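Local structure of beta-carbonic anhydrase (Methanothermobacter thermautotrophicus, 1G5C) at residues G65-A70 and S142-E147; K137-S142 and I149-L154. The protein catalyses the reversible hydration of carbon dioxide to bicarbonate, as a zinc-dependent carbonic anhydrase of the beta class. One frame throughout, in Å; residues are numbered along the deposited sequence.

Interaction 1: G65-A70 and S142-E147. With CA (calcium ion), chain H.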
# COMPACT_ATOMS: atom_id res chain seq x y z
N GLY A 65 -1.36 10.26 -1.29
CA GLY A 65 -0.49 9.10 -1.38
C GLY A 65 -1.12 7.97 -2.16
O GLY A 65 -0.47 7.30 -2.96
N VAL A 66 -2.41 7.74 -1.94
CA VAL A 66 -3.12 6.70 -2.65
C VAL A 66 -3.19 7.01 -4.14
O VAL A 66 -2.94 6.14 -4.99
CB VAL A 66 -4.54 6.52 -2.07
CG1 VAL A 66 -5.40 5.65 -2.99
CG2 VAL A 66 -4.44 5.88 -0.70
N ILE A 67 -3.53 8.27 -4.46
CA ILE A 67 -3.63 8.67 -5.85
C ILE A 67 -2.30 8.49 -6.57
O ILE A 67 -2.25 7.98 -7.69
CB ILE A 67 -4.12 10.14 -5.96
CG1 ILE A 67 -5.58 10.22 -5.49
CG2 ILE A 67 -3.99 10.64 -7.40
CD1 ILE A 67 -6.09 11.65 -5.26
N ARG A 68 -1.21 8.88 -5.93
CA ARG A 68 0.11 8.73 -6.52
C ARG A 68 0.49 7.26 -6.76
O ARG A 68 1.12 6.94 -7.78
CB ARG A 68 1.15 9.44 -5.63
CG ARG A 68 1.39 10.92 -6.04
CD ARG A 68 1.47 11.86 -4.85
NE ARG A 68 2.15 11.26 -3.71
CZ ARG A 68 2.12 11.75 -2.47
N SER A 69 0.12 6.38 -5.84
CA SER A 69 0.42 4.96 -5.99
C SER A 69 -0.43 4.38 -7.10
O SER A 69 0.03 3.57 -7.91
CB SER A 69 0.16 4.21 -4.68
OG SER A 69 1.25 4.35 -3.77
N ALA A 70 -1.69 4.80 -7.16
CA ALA A 70 -2.58 4.31 -8.21
C ALA A 70 -2.07 4.80 -9.57
O ALA A 70 -2.08 4.06 -10.56
CB ALA A 70 -4.00 4.80 -7.97
N SER A 142 -9.64 13.23 -10.19
CA SER A 142 -8.23 13.55 -10.26
C SER A 142 -7.64 13.64 -11.66
O SER A 142 -7.83 12.74 -12.48
CB SER A 142 -7.40 12.55 -9.44
OG SER A 142 -6.01 12.76 -9.66
N PRO A 143 -6.93 14.74 -11.95
CA PRO A 143 -6.30 14.91 -13.26
C PRO A 143 -5.20 13.86 -13.52
O PRO A 143 -4.70 13.72 -14.64
CB PRO A 143 -5.75 16.35 -13.20
CG PRO A 143 -5.54 16.58 -11.72
CD PRO A 143 -6.76 15.94 -11.12
N LEU A 144 -4.84 13.11 -12.48
CA LEU A 144 -3.83 12.05 -12.61
C LEU A 144 -4.49 10.73 -13.03
O LEU A 144 -3.82 9.79 -13.47
CB LEU A 144 -3.10 11.82 -11.29
CG LEU A 144 -1.85 12.64 -11.03
CD1 LEU A 144 -1.32 12.35 -9.63
CD2 LEU A 144 -0.82 12.30 -12.09
N ILE A 145 -5.80 10.65 -12.86
CA ILE A 145 -6.52 9.43 -13.22
C ILE A 145 -7.29 9.64 -14.54
O ILE A 145 -8.27 10.39 -14.59
CB ILE A 145 -7.53 9.05 -12.10
CG1 ILE A 145 -6.83 9.03 -10.74
CG2 ILE A 145 -8.16 7.70 -12.41
CD1 ILE A 145 -5.62 8.07 -10.64
N PRO A 146 -6.85 8.97 -15.63
CA PRO A 146 -7.53 9.12 -16.93
C PRO A 146 -8.94 8.55 -16.85
O PRO A 146 -9.18 7.55 -16.15
CB PRO A 146 -6.64 8.33 -17.89
CG PRO A 146 -5.30 8.33 -17.24
CD PRO A 146 -5.63 8.16 -15.77
N GLU A 147 -9.87 9.16 -17.58
CA GLU A 147 -11.24 8.65 -17.55
C GLU A 147 -11.33 7.29 -18.21
O GLU A 147 -12.27 6.58 -17.98
CB GLU A 147 -12.22 9.63 -18.20
CG GLU A 147 -12.48 10.83 -17.32
CD GLU A 147 -13.58 11.73 -17.86
OE1 GLU A 147 -13.96 11.57 -19.05
OE2 GLU A 147 -14.05 12.61 -17.09
CA CA H . -14.48 5.79 -18.62
O HOH W 1 -13.86 4.51 -16.41
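I67 of helix 64-77 meets S142, L144 and I145 of the loop that joins helix 128-141 to strand 150-156. The contact lies in the alpha/beta fold of a beta-class carbonic anhydrase and packs a loop against the flank of a helix. One methyl group, I67 CG2, makes all three close approaches. With CG1 beside the backbone N (chi1 -69°), CG2 is the branch anti to that N, and it faces the loop. The I67 and L144 side chains cross obliquely, and CG2 of I67 comes 3.9 Å from CD1 of L144. The I145 side chain starts off to one side of the helix. Its bent end comes back, so that CD1 of I145 is 4.4 Å from CG2 of I67. The third neighbour is polar: OG of S142 lies 3.7 Å from I67 CG2, with no hydrogen bond between the segments.

L139 adds to this apolar cluster by touching both I67 and I145, and I74 also packs on I145. V113 of the second subunit packs on L144, so the loop is also part of the dimer interface. Further along, the backbone O of E147 binds a calcium ion at 2.4 Å. The loop holds its own shape through a type I turn from S142 to I145, closed by the hydrogen bond from I145 N to S142 O (2.9 Å). An ST turn overlaps it. With OG of S142 anti to the backbone N (chi1 172°), L144 N donates to that OG at 3.1 Å, with an N-H...O angle of 156°.

Interaction 2: K137-S142 and I149-L154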
# COMPACT_ATOMS: atom_id res chain seq x y z
N LYS A 137 -15.25 9.13 -6.17
CA LYS A 137 -15.32 10.47 -6.71
C LYS A 137 -13.95 11.15 -6.79
O LYS A 137 -13.64 11.80 -7.79
CB LYS A 137 -16.30 11.32 -5.89
CG LYS A 137 -17.66 11.47 -6.60
CD LYS A 137 -18.84 11.79 -5.67
CE LYS A 137 -18.39 12.33 -4.33
NZ LYS A 137 -19.54 12.88 -3.55
N ARG A 138 -13.13 10.98 -5.76
CA ARG A 138 -11.80 11.58 -5.77
C ARG A 138 -10.92 11.04 -6.88
O ARG A 138 -10.23 11.80 -7.55
CB ARG A 138 -11.10 11.35 -4.44
CG ARG A 138 -11.38 12.43 -3.43
CD ARG A 138 -10.67 12.18 -2.13
NE ARG A 138 -11.56 12.50 -1.03
CZ ARG A 138 -11.18 12.63 0.24
NH1 ARG A 138 -9.90 12.47 0.58
NH2 ARG A 138 -12.08 12.91 1.17
N LEU A 139 -10.94 9.73 -7.07
CA LEU A 139 -10.13 9.13 -8.11
C LEU A 139 -10.60 9.59 -9.49
O LEU A 139 -9.81 9.97 -10.34
CB LEU A 139 -10.18 7.60 -8.02
CG LEU A 139 -9.34 6.97 -6.90
CD1 LEU A 139 -9.61 5.48 -6.82
CD2 LEU A 139 -7.86 7.22 -7.18
N LYS A 140 -11.91 9.55 -9.70
CA LYS A 140 -12.47 9.96 -10.97
C LYS A 140 -12.27 11.44 -11.28
O LYS A 140 -12.15 11.81 -12.44
CB LYS A 140 -13.95 9.59 -11.04
CG LYS A 140 -14.17 8.14 -11.42
CD LYS A 140 -15.64 7.85 -11.62
CE LYS A 140 -15.83 6.76 -12.66
NZ LYS A 140 -15.19 7.11 -13.99
N SER A 141 -12.21 12.26 -10.24
CA SER A 141 -12.02 13.71 -10.37
C SER A 141 -10.56 14.12 -10.54
O SER A 141 -10.26 15.24 -10.97
CB SER A 141 -12.55 14.42 -9.13
OG SER A 141 -13.89 14.05 -8.86
N SER A 142 -9.64 13.23 -10.19
CA SER A 142 -8.23 13.55 -10.26
C SER A 142 -7.64 13.64 -11.66
O SER A 142 -7.83 12.74 -12.48
CB SER A 142 -7.40 12.55 -9.44
OG SER A 142 -6.01 12.76 -9.66
N ILE A 149 -9.86 4.87 -17.30
CA ILE A 149 -9.67 3.91 -16.21
C ILE A 149 -11.01 3.60 -15.51
O ILE A 149 -11.74 4.51 -15.12
CB ILE A 149 -8.67 4.45 -15.14
CG1 ILE A 149 -7.38 4.92 -15.81
CG2 ILE A 149 -8.36 3.36 -14.12
CD1 ILE A 149 -6.70 3.85 -16.71
N GLY A 150 -11.34 2.32 -15.36
CA GLY A 150 -12.58 2.00 -14.67
C GLY A 150 -12.37 2.06 -13.17
O GLY A 150 -11.39 1.50 -12.67
N VAL A 151 -13.25 2.75 -12.45
CA VAL A 151 -13.12 2.88 -11.00
C VAL A 151 -14.42 2.41 -10.33
O VAL A 151 -15.50 2.98 -10.55
CB VAL A 151 -12.82 4.34 -10.60
CG1 VAL A 151 -12.56 4.44 -9.11
CG2 VAL A 151 -11.60 4.83 -11.37
N HIS A 152 -14.30 1.34 -9.54
CA HIS A 152 -15.44 0.73 -8.89
C HIS A 152 -15.35 0.84 -7.38
O HIS A 152 -14.26 0.95 -6.81
CB HIS A 152 -15.52 -0.75 -9.29
CG HIS A 152 -15.40 -0.98 -10.77
ND1 HIS A 152 -16.39 -0.63 -11.66
CD2 HIS A 152 -14.40 -1.52 -11.51
CE1 HIS A 152 -16.01 -0.95 -12.89
NE2 HIS A 152 -14.81 -1.49 -12.82
N GLY A 153 -16.50 0.82 -6.72
CA GLY A 153 -16.53 0.92 -5.28
C GLY A 153 -17.35 -0.23 -4.73
O GLY A 153 -18.47 -0.46 -5.18
N LEU A 154 -16.79 -0.95 -3.76
CA LEU A 154 -17.45 -2.10 -3.16
C LEU A 154 -17.24 -2.05 -1.67
O LEU A 154 -16.34 -1.37 -1.19
CB LEU A 154 -16.83 -3.42 -3.66
CG LEU A 154 -16.68 -3.71 -5.15
CD1 LEU A 154 -15.97 -5.06 -5.34
CD2 LEU A 154 -18.04 -3.74 -5.80
O HOH W 2 -12.08 7.24 -14.22
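V151 sits between L139 and K140, two consecutive residues in the last turn of helix 128-141, and its side chain points toward that helix. The tight part is apolar. CG1 of V151 takes the L139 side, where it lies 3.9 Å from CD1 of L139. These two side chains cross at a slant. On the other branch, CG2 of V151 is 4.2 Å from CG of K140, and that same CG is 4.1 Å from CB of V151. The K140 chain runs past V151 in the opposite direction. I82 and I84 of strand 81-87 also touch L139, which seats it over two neighbouring strands.

The looser side is polar and watery. K140 bends at its last torsion (chi4 -57°), and its NZ stays 4.5 Å from I149 O. A water bridges the two: it accepts from NZ of K140 at 3.1 Å and donates to O of I149 at 2.9 Å. The stronger partner of this ammonium group is D169, through a salt bridge. OD2 of D169 also accepts from V151 N, so one carboxylate oxygen serves both the helix and the strand. The calcium ion bound by E147 O lies about 5 Å from K140 NZ. The whole is helix-on-sheet packing: helix 128-141 lies against the mixed sheet at the core of the beta-carbonic anhydrase fold, and a short loop leads from it into strand 150-156.

Overall arrangement
Both contacts involve the end of helix 128-141 and what follows it, and they share S142. Interaction 2 sets the last turn of the helix on strand 150-156; interaction 1 sets the loop between them on helix 64-77. L139 of interaction 2 also touches I67 and I145, so the two form one apolar layer. Interaction 2 is the more buried and lies within one subunit. Interaction 1 is partly buried and reaches the second subunit. Neither has a direct hydrogen bond between its segments: interaction 2 uses a bridging water and D169, while the polar bonds of interaction 1 stay within the loop and shape it. Neither includes a ligand of the catalytic zinc ion.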